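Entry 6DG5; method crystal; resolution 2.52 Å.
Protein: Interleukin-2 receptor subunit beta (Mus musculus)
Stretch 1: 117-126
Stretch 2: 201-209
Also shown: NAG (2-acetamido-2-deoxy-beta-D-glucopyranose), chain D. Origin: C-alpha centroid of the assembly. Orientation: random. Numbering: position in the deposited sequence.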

# COMPACT_ATOMS: atom_id res chain seq x y z
N HIS B 117 -13.86 23.46 -9.97
CA HIS B 117 -14.29 24.05 -11.23
C HIS B 117 -15.72 23.62 -11.50
O HIS B 117 -16.10 22.49 -11.20
N ILE B 118 -16.51 24.53 -12.07
CA ILE B 118 -17.88 24.20 -12.45
C ILE B 118 -18.22 24.96 -13.73
O ILE B 118 -17.99 26.17 -13.83
N ASP B 119 -18.74 24.23 -14.71
CA ASP B 119 -19.07 24.78 -16.02
C ASP B 119 -20.58 24.74 -16.25
O ASP B 119 -21.37 24.59 -15.31
N THR B 120 -21.00 24.87 -17.51
CA THR B 120 -22.40 24.60 -17.80
C THR B 120 -22.67 23.10 -17.81
O THR B 120 -23.79 22.68 -17.49
N GLN B 121 -21.66 22.29 -18.14
CA GLN B 121 -21.81 20.84 -18.16
C GLN B 121 -20.71 20.10 -17.41
O GLN B 121 -20.86 18.89 -17.18
N ARG B 122 -19.63 20.77 -17.02
CA ARG B 122 -18.51 20.13 -16.34
C ARG B 122 -18.45 20.58 -14.89
O ARG B 122 -18.93 21.66 -14.52
N CYS B 123 -17.84 19.74 -14.05
CA CYS B 123 -17.69 20.02 -12.63
C CYS B 123 -16.68 19.09 -11.98
O CYS B 123 -16.74 17.87 -12.16
N ASN B 124 -15.74 19.65 -11.22
CA ASN B 124 -14.69 18.90 -10.54
C ASN B 124 -14.85 19.11 -9.04
O ASN B 124 -14.82 20.25 -8.56
N ILE B 125 -15.02 18.01 -8.30
CA ILE B 125 -15.33 18.04 -6.88
C ILE B 125 -14.23 17.30 -6.12
O ILE B 125 -13.87 16.18 -6.49
N SER B 126 -13.72 17.92 -5.06
CA SER B 126 -12.64 17.37 -4.26
C SER B 126 -13.14 16.97 -2.88
O SER B 126 -14.24 17.35 -2.46
N PRO B 201 -23.48 15.88 2.34
CA PRO B 201 -23.76 16.16 0.93
C PRO B 201 -23.36 17.57 0.52
O PRO B 201 -23.46 18.52 1.30
N LEU B 202 -22.89 17.68 -0.72
CA LEU B 202 -22.47 18.95 -1.31
C LEU B 202 -23.45 19.33 -2.41
O LEU B 202 -23.60 18.59 -3.39
N THR B 203 -24.10 20.47 -2.25
CA THR B 203 -25.10 20.94 -3.20
C THR B 203 -24.48 22.00 -4.11
O THR B 203 -23.93 22.99 -3.63
N PHE B 204 -24.58 21.78 -5.42
CA PHE B 204 -24.02 22.69 -6.40
C PHE B 204 -24.95 22.79 -7.60
O PHE B 204 -25.71 21.87 -7.90
N ARG B 205 -24.88 23.94 -8.28
CA ARG B 205 -25.72 24.21 -9.44
C ARG B 205 -24.84 24.62 -10.62
O ARG B 205 -23.92 25.43 -10.47
N THR B 206 -25.13 24.06 -11.79
CA THR B 206 -24.34 24.32 -12.98
C THR B 206 -24.65 25.71 -13.54
O THR B 206 -25.70 26.29 -13.29
N ARG B 207 -23.69 26.23 -14.31
CA ARG B 207 -23.85 27.54 -14.92
C ARG B 207 -24.97 27.50 -15.95
O ARG B 207 -25.08 26.53 -16.71
N PRO B 208 -25.83 28.52 -16.00
CA PRO B 208 -26.95 28.50 -16.94
C PRO B 208 -26.47 28.60 -18.39
O PRO B 208 -25.40 29.13 -18.68
N ALA B 209 -27.30 28.08 -19.29
CA ALA B 209 -26.99 28.08 -20.71
C ALA B 209 -27.23 29.46 -21.32
O ALA B 209 -26.29 30.22 -21.56

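The centre of this contact is the ring of Phe 204, which projects from strand 202-205 toward the other stretch with chi1 near +60° (p) and is buried. Strand 123-126 runs nearly antiparallel to it, at 162°, but the two axes come no nearer than 10.2 Å. That spacing is too wide for backbone pairing and is filled by side chains, a place for which a large, flat phenylalanine is well suited. Cys 123, a t rotamer, points toward the ring and sets its sulfur over one face: SG lies 4.2 Å from the centroid of the Phe 204 ring, 28° off the ring normal, and 3.8 Å from Phe 204 CE2. Polarizable sulfur is a favourable neighbour for an aromatic π cloud.

Two isoleucines extend this apolar surface. Ile 125, with chi1 m, brings its CD1 to 3.7 Å from Phe 204 CE1, while its CG2 meets Leu 202 CD2, also at 3.7 Å. One beta-branched side chain thus touches two residues that alternate on the same side of the opposing strand. Leu 202 (chi1 t, chi2 p) points toward the contact, whereas Thr 203, between them, is out of reach and exposed. Toward the other end, Ile 118 has chi1 t and places CD1 3.7 Å from Phe 204 CD2. The same methyl lies only 3.2 Å from the backbone Arg 205 O, a tight approach.

Beyond Ile 118 the chains draw together, and the CA atoms of Thr 120 and Arg 207 are 4.4 Å apart. Here the backbone supplies the polar link: Arg 207 N donates to Asp 119 O at 3.0 Å, with a nearly straight angle of 163°. Asp 119 directs its CB away, and its carboxylate serves its own loop, OD1 accepting from Thr 120 N at 2.8 Å. Thr 120 (p) packs its methyl CG2 3.7 Å from Arg 207 CB, and its CA makes a CA-H...O contact of 3.5 Å with Arg 207 O. Thr 206, also p, points sideways; its CB is 3.6 Å from Thr 120 O, and its OG1 is hydrogen-bonded elsewhere in the structure. Arg 207 suits this exposed edge because its aliphatic base can cover Thr 120 while the long chain carries the guanidinium onward.

The bound sugar takes no part in the packing between the stretches. Asn 124, out of reach of the second stretch, carries the NAG through a 1.5 Å covalent bond from ND2 to C1, as expected of an N-linked glycan.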

# COMPACT_ATOMS: atom_id res chain seq x y z
CB HIS B 117 -13.38 23.62 -12.39
CG HIS B 117 -13.91 23.99 -13.74
ND1 HIS B 117 -14.46 23.07 -14.60
CD2 HIS B 117 -14.00 25.19 -14.36
CE1 HIS B 117 -14.85 23.68 -15.71
NE2 HIS B 117 -14.58 24.96 -15.59
CB ILE B 118 -18.87 24.52 -11.30
CG1 ILE B 118 -20.30 24.22 -11.74
CG2 ILE B 118 -18.70 25.95 -10.79
CD1 ILE B 118 -21.19 23.74 -10.64
CB ASP B 119 -18.35 23.99 -17.12
CG ASP B 119 -17.89 24.86 -18.27
OD1 ASP B 119 -18.65 25.75 -18.70
OD2 ASP B 119 -16.75 24.64 -18.72
CB THR B 120 -22.80 25.21 -19.14
OG1 THR B 120 -21.95 24.72 -20.18
CG2 THR B 120 -22.72 26.72 -19.08
CB GLN B 121 -21.84 20.32 -19.61
CG GLN B 121 -22.98 20.88 -20.45
CD GLN B 121 -23.46 19.90 -21.50
OE1 GLN B 121 -24.45 19.20 -21.31
NE2 GLN B 121 -22.76 19.85 -22.63
CB ARG B 122 -17.19 20.44 -17.05
CG ARG B 122 -17.17 20.09 -18.53
CD ARG B 122 -16.18 20.97 -19.29
NE ARG B 122 -14.81 20.48 -19.22
CZ ARG B 122 -14.07 20.17 -20.28
NH1 ARG B 122 -14.57 20.29 -21.50
NH2 ARG B 122 -12.83 19.73 -20.12
CB CYS B 123 -19.04 19.90 -11.91
SG CYS B 123 -18.94 20.17 -10.13
CB ASN B 124 -13.30 19.34 -11.02
CG ASN B 124 -12.20 18.40 -10.55
OD1 ASN B 124 -12.45 17.44 -9.82
ND2 ASN B 124 -10.97 18.68 -10.99
CB ILE B 125 -16.70 17.40 -6.60
CG1 ILE B 125 -17.82 18.25 -7.21
CG2 ILE B 125 -16.92 17.22 -5.10
CD1 ILE B 125 -19.02 17.45 -7.66
CB SER B 126 -11.49 18.37 -4.12
OG SER B 126 -10.95 18.71 -5.39
CB PRO B 201 -25.28 15.95 0.82
CG PRO B 201 -25.79 16.04 2.23
CD PRO B 201 -24.69 15.51 3.09
CB LEU B 202 -21.05 18.83 -1.86
CG LEU B 202 -20.53 20.01 -2.68
CD1 LEU B 202 -20.02 21.12 -1.77
CD2 LEU B 202 -19.44 19.56 -3.64
CB THR B 203 -26.32 21.51 -2.47
OG1 THR B 203 -26.68 20.65 -1.39
CG2 THR B 203 -27.49 21.63 -3.42
CB PHE B 204 -22.62 22.24 -6.85
CG PHE B 204 -22.60 20.89 -7.52
CD1 PHE B 204 -22.53 19.73 -6.76
CD2 PHE B 204 -22.63 20.78 -8.90
CE1 PHE B 204 -22.51 18.48 -7.37
CE2 PHE B 204 -22.60 19.54 -9.52
CZ PHE B 204 -22.54 18.39 -8.75
CB ARG B 205 -26.74 25.31 -9.14
CG ARG B 205 -27.69 25.61 -10.29
CD ARG B 205 -28.71 26.68 -9.90
NE ARG B 205 -29.59 27.02 -11.02
CZ ARG B 205 -30.76 26.43 -11.25
NH1 ARG B 205 -31.20 25.48 -10.44
NH2 ARG B 205 -31.49 26.81 -12.29
CB THR B 206 -24.62 23.26 -14.04
OG1 THR B 206 -26.03 23.02 -14.13
CG2 THR B 206 -23.92 21.96 -13.69
CB ARG B 207 -22.53 27.97 -15.58
CG ARG B 207 -22.55 29.37 -16.19
CD ARG B 207 -21.27 29.67 -16.95
NE ARG B 207 -20.12 29.84 -16.07
CZ ARG B 207 -19.67 31.02 -15.65
NH1 ARG B 207 -20.29 32.13 -16.02
NH2 ARG B 207 -18.61 31.09 -14.85
CB PRO B 208 -27.77 29.72 -16.54
CG PRO B 208 -26.80 30.62 -15.85
CD PRO B 208 -25.86 29.70 -15.13
CB ALA B 209 -27.81 27.03 -21.43
C1 NAG D . -9.80 17.90 -10.63
C2 NAG D . -8.84 17.72 -11.82
C3 NAG D . -7.58 16.97 -11.38
C4 NAG D . -6.96 17.60 -10.15
C5 NAG D . -8.01 17.77 -9.06
C6 NAG D . -7.51 18.50 -7.84
C7 NAG D . -9.20 17.23 -14.20
C8 NAG D . -9.97 16.42 -15.20
N2 NAG D . -9.50 17.02 -12.91
O3 NAG D . -6.65 16.98 -12.46
O4 NAG D . -5.92 16.77 -9.64
O5 NAG D . -9.12 18.53 -9.56
O6 NAG D . -7.08 19.82 -8.15
O7 NAG D . -8.35 18.05 -14.55